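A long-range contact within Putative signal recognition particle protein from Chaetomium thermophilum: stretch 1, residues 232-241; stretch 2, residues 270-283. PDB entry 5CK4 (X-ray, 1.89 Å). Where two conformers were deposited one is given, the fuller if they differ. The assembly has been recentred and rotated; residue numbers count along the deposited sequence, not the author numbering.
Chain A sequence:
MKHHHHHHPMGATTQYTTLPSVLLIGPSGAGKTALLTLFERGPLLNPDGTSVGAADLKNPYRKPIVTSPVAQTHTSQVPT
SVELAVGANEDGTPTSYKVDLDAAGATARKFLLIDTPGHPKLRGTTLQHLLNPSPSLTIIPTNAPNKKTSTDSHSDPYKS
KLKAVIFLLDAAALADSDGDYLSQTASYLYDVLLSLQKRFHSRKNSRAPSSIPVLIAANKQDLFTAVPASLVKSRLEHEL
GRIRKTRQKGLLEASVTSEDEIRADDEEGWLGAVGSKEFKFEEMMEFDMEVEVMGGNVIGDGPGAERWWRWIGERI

Stretch 1 (232-241) VKSRLEHELG
Stretch 2, residues 270-283: WLGAVGSKEFKFEE

This is a helix-against-loop contact in which a small apolar cluster of three leucines and two phenylalanines is bordered by a charged network centred on E237, burying 498 Å² summed over both sides.

Stretch 1 is helical throughout, with phi/psi near -65/-42 and i-to-i+4 backbone hydrogen bonds, for example E237 N to K233 O at 3.0 Å and G241 N to E237 O at 2.9 Å; the helix extends beyond both ends. Stretch 2 is mostly irregular. It includes a type I beta turn from A273 to S276, closed by S276 N to A273 O at 3.1 Å, then runs extended through E278 (-148/119), F279 (-63/133) and K280 (-137/143) before entering a 3-10 segment at F281 (-59/-31). The register is set by CA-CA separations of 5.2 Å for G241-F279 and 5.8 Å for E237-K280, so the loop advances from F279 to K280 as the helix is followed backward by one turn.

The apolar part centres on L240, whose CA-CB bond points toward the loop. With chi1/chi2 of -66°/168° (m, t), L240 CD1 lies 3.5 Å from F281 CE1 and 3.6 Å from F279 CE2, while L240 CD2 is 4.2 Å from L271 CD2. F279 (chi1 -177°, t; chi2 82°) has L240 CB over one ring face. F281 (chi1 -74°, m; chi2 -61°) meets L236 at the ring edge, with L236 CB 3.9 Å from F281 CZ. All five of these side chains are buried, which suits their lack of polar groups. At G241 the backbone comes close to the loop: G241 CA is 4.0 Å from F279 CB.

E237 ties this cluster to the polar border. Its CA-CB bond points sideways, but chi1 -79° (m), chi2 170° (t) and chi3 -18° bring the carboxylate to the loop backbone. There E237 OE2 accepts a hydrogen bond from F281 N at 2.9 Å, nearly linear with an N-H...O angle of 172°. The same E237 OE2 receives K233 NZ at 2.9 Å in a salt bridge within the helix, one turn apart. The other oxygen, E237 OE1, accepts a bond from a water at 2.7 Å, and that water accepts from K280 NZ at 3.1 Å; the direct E237 OE1-K280 NZ separation of 4.3 Å is beyond a salt bridge.

K233 is extended (t, t, t) until chi4 of -82° (m), so its ammonium reaches the loop although its CA-CB bond points sideways. K233 NZ donates to E282 OE1 at 3.0 Å and E282 OE2 at 3.2 Å in a salt bridge across the contact. E282 adopts m, p (-75°, 80°) with chi3 1°. The lysine thus contacts two acids, whose E237 OE2 and E282 OE1 atoms lie only 3.9 Å apart, and its positive charge offsets their repulsion.

Within the loop, E283 braces the presented residues: E283 OE2 accepts from A273 N at 2.8 Å, and E283 OE1 accepts from K280 N at 3.3 Å.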

# COMPACT_ATOMS: atom_id res chain seq x y z
N VAL A 232 -0.37 15.10 -1.49
CA VAL A 232 -1.04 13.82 -1.20
C VAL A 232 -0.62 13.36 0.20
O VAL A 232 -1.45 12.95 1.03
CB VAL A 232 -0.65 12.72 -2.23
CG1 VAL A 232 -1.12 11.36 -1.77
CG2 VAL A 232 -1.21 13.02 -3.62
N LYS A 233 0.68 13.47 0.47
CA LYS A 233 1.23 13.10 1.78
C LYS A 233 0.57 13.87 2.94
O LYS A 233 0.10 13.26 3.89
CB LYS A 233 2.75 13.30 1.81
CG LYS A 233 3.41 12.89 3.15
CD LYS A 233 4.93 13.08 3.07
CE LYS A 233 5.64 12.34 4.20
NZ LYS A 233 5.66 13.11 5.48
N SER A 234 0.54 15.21 2.85
CA SER A 234 -0.02 16.01 3.94
C SER A 234 -1.54 15.83 4.08
O SER A 234 -2.06 15.79 5.19
CB SER A 234 0.36 17.49 3.80
OG SER A 234 -0.22 18.06 2.65
N ARG A 235 -2.25 15.72 2.97
CA ARG A 235 -3.70 15.52 3.04
C ARG A 235 -4.07 14.16 3.64
O ARG A 235 -5.02 14.06 4.43
CB ARG A 235 -4.33 15.67 1.66
CG ARG A 235 -4.36 17.12 1.22
CD ARG A 235 -5.25 17.32 0.02
NE ARG A 235 -4.97 18.62 -0.58
CZ ARG A 235 -5.53 19.05 -1.71
NH1 ARG A 235 -6.41 18.29 -2.35
NH2 ARG A 235 -5.21 20.24 -2.19
N LEU A 236 -3.32 13.13 3.27
CA LEU A 236 -3.53 11.80 3.86
C LEU A 236 -3.20 11.80 5.35
O LEU A 236 -3.94 11.21 6.15
CB LEU A 236 -2.69 10.75 3.14
CG LEU A 236 -3.14 10.28 1.74
CD1 LEU A 236 -2.13 9.30 1.16
CD2 LEU A 236 -4.53 9.66 1.75
N GLU A 237 -2.10 12.46 5.71
CA GLU A 237 -1.67 12.49 7.11
C GLU A 237 -2.71 13.18 7.98
O GLU A 237 -3.01 12.74 9.10
CB GLU A 237 -0.32 13.20 7.24
CG GLU A 237 0.83 12.28 6.86
CD GLU A 237 2.15 12.99 6.75
OE1 GLU A 237 2.16 14.24 6.63
OE2 GLU A 237 3.18 12.29 6.79
N HIS A 238 -3.26 14.28 7.48
CA HIS A 238 -4.29 14.96 8.23
C HIS A 238 -5.57 14.12 8.33
O HIS A 238 -6.24 14.11 9.37
CB HIS A 238 -4.56 16.36 7.67
CG HIS A 238 -3.52 17.37 8.06
ND1 HIS A 238 -2.44 17.67 7.26
CD2 HIS A 238 -3.39 18.13 9.17
CE1 HIS A 238 -1.70 18.59 7.86
NE2 HIS A 238 -2.25 18.88 9.02
N GLU A 239 -5.89 13.37 7.28
CA GLU A 239 -7.11 12.57 7.35
C GLU A 239 -6.94 11.36 8.28
O GLU A 239 -7.86 11.03 9.03
CB GLU A 239 -7.58 12.15 5.96
CG GLU A 239 -8.88 11.36 5.97
CD GLU A 239 -10.12 12.17 6.29
OE1 GLU A 239 -10.04 13.40 6.48
OE2 GLU A 239 -11.21 11.56 6.37
N LEU A 240 -5.78 10.71 8.23
CA LEU A 240 -5.48 9.60 9.14
C LEU A 240 -5.46 10.08 10.59
O LEU A 240 -5.93 9.39 11.48
CB LEU A 240 -4.12 8.95 8.79
CG LEU A 240 -4.06 8.24 7.43
CD1 LEU A 240 -2.61 7.90 7.07
CD2 LEU A 240 -4.92 6.98 7.40
N GLY A 241 -4.90 11.26 10.81
CA GLY A 241 -4.98 11.92 12.11
C GLY A 241 -6.41 12.18 12.56
O GLY A 241 -6.76 11.95 13.72
N TRP A 270 -5.91 2.72 17.63
CA TRP A 270 -5.14 3.95 17.38
C TRP A 270 -3.94 3.70 16.47
O TRP A 270 -3.01 2.97 16.81
CB TRP A 270 -4.69 4.54 18.73
CG TRP A 270 -3.79 5.75 18.65
CD1 TRP A 270 -2.42 5.76 18.55
CD2 TRP A 270 -4.19 7.13 18.71
NE1 TRP A 270 -1.95 7.05 18.53
CE2 TRP A 270 -3.02 7.91 18.63
CE3 TRP A 270 -5.43 7.78 18.82
CZ2 TRP A 270 -3.05 9.31 18.66
CZ3 TRP A 270 -5.45 9.17 18.85
CH2 TRP A 270 -4.27 9.91 18.77
N LEU A 271 -3.96 4.31 15.29
CA LEU A 271 -2.86 4.18 14.33
C LEU A 271 -1.73 5.12 14.74
O LEU A 271 -1.98 6.29 15.02
CB LEU A 271 -3.34 4.59 12.95
CG LEU A 271 -2.25 4.66 11.87
CD1 LEU A 271 -1.81 3.25 11.59
CD2 LEU A 271 -2.80 5.34 10.60
N GLY A 272 -0.50 4.62 14.77
CA GLY A 272 0.65 5.45 15.09
C GLY A 272 1.13 5.35 16.53
O GLY A 272 0.70 4.46 17.29
N ALA A 273 2.02 6.26 16.90
CA ALA A 273 2.63 6.29 18.22
C ALA A 273 1.67 6.83 19.26
O ALA A 273 0.98 7.82 19.03
CB ALA A 273 3.89 7.11 18.20
N VAL A 274 1.66 6.19 20.42
CA VAL A 274 0.77 6.55 21.53
C VAL A 274 0.79 8.04 21.89
O VAL A 274 -0.26 8.65 22.09
CB VAL A 274 1.08 5.70 22.79
CG1 VAL A 274 2.58 5.55 22.97
CG2 VAL A 274 0.44 6.30 24.03
N GLY A 275 1.98 8.63 21.94
CA GLY A 275 2.10 10.02 22.35
C GLY A 275 2.15 11.03 21.21
O GLY A 275 2.44 12.21 21.43
N SER A 276 1.87 10.58 20.00
CA SER A 276 1.89 11.46 18.83
C SER A 276 0.73 12.47 18.85
O SER A 276 -0.43 12.09 19.06
CB SER A 276 1.84 10.63 17.56
OG SER A 276 1.83 11.43 16.39
N LYS A 277 1.05 13.74 18.62
CA LYS A 277 0.04 14.80 18.64
C LYS A 277 -0.37 15.27 17.24
O LYS A 277 -1.35 16.00 17.09
CB LYS A 277 0.51 15.98 19.48
CG LYS A 277 0.74 15.64 20.95
CD LYS A 277 -0.50 15.02 21.57
CE LYS A 277 -0.26 14.63 23.02
NZ LYS A 277 -1.33 13.73 23.55
N GLU A 278 0.41 14.88 16.24
CA GLU A 278 0.06 15.14 14.85
C GLU A 278 0.61 14.00 14.02
O GLU A 278 1.83 13.78 14.02
CB GLU A 278 0.64 16.49 14.36
CG GLU A 278 -0.08 17.73 14.89
CD GLU A 278 0.33 19.04 14.21
OE1 GLU A 278 1.11 18.98 13.23
OE2 GLU A 278 -0.13 20.12 14.65
N PHE A 279 -0.27 13.27 13.33
CA PHE A 279 0.15 12.10 12.58
C PHE A 279 1.11 12.44 11.45
O PHE A 279 0.85 13.36 10.68
CB PHE A 279 -1.03 11.32 11.98
CG PHE A 279 -0.59 10.07 11.28
CD1 PHE A 279 -0.35 8.91 12.00
CD2 PHE A 279 -0.37 10.07 9.89
CE1 PHE A 279 0.09 7.75 11.38
CE2 PHE A 279 0.07 8.92 9.26
CZ PHE A 279 0.30 7.75 10.00
N LYS A 280 2.20 11.68 11.36
CA LYS A 280 3.12 11.76 10.23
C LYS A 280 3.48 10.34 9.83
O LYS A 280 3.63 9.49 10.69
CB LYS A 280 4.41 12.49 10.62
CG LYS A 280 4.22 13.93 11.09
CD LYS A 280 3.77 14.83 9.96
CE LYS A 280 3.64 16.27 10.48
NZ LYS A 280 3.45 17.25 9.38
N PHE A 281 3.63 10.07 8.54
CA PHE A 281 3.99 8.71 8.11
C PHE A 281 5.31 8.25 8.74
O PHE A 281 5.51 7.06 9.02
CB PHE A 281 4.05 8.62 6.59
CG PHE A 281 2.70 8.61 5.94
CD1 PHE A 281 1.78 7.60 6.21
CD2 PHE A 281 2.33 9.62 5.06
CE1 PHE A 281 0.53 7.60 5.61
CE2 PHE A 281 1.08 9.63 4.45
CZ PHE A 281 0.17 8.62 4.74
N GLU A 282 6.19 9.21 8.99
CA GLU A 282 7.48 8.90 9.58
C GLU A 282 7.35 8.28 10.97
O GLU A 282 8.22 7.52 11.42
CB GLU A 282 8.37 10.14 9.64
CG GLU A 282 8.96 10.55 8.29
CD GLU A 282 7.98 11.32 7.41
OE1 GLU A 282 6.84 11.59 7.84
OE2 GLU A 282 8.37 11.68 6.28
N GLU A 283 6.26 8.59 11.65
CA GLU A 283 6.12 8.09 13.02
C GLU A 283 5.93 6.56 13.04
O GLU A 283 6.15 5.89 14.06
CB GLU A 283 5.00 8.83 13.74
CG GLU A 283 3.61 8.21 13.68
CD GLU A 283 2.60 9.06 14.47
OE1 GLU A 283 2.65 10.30 14.31
OE2 GLU A 283 1.79 8.50 15.25
O HOH W 1 0.90 16.23 7.96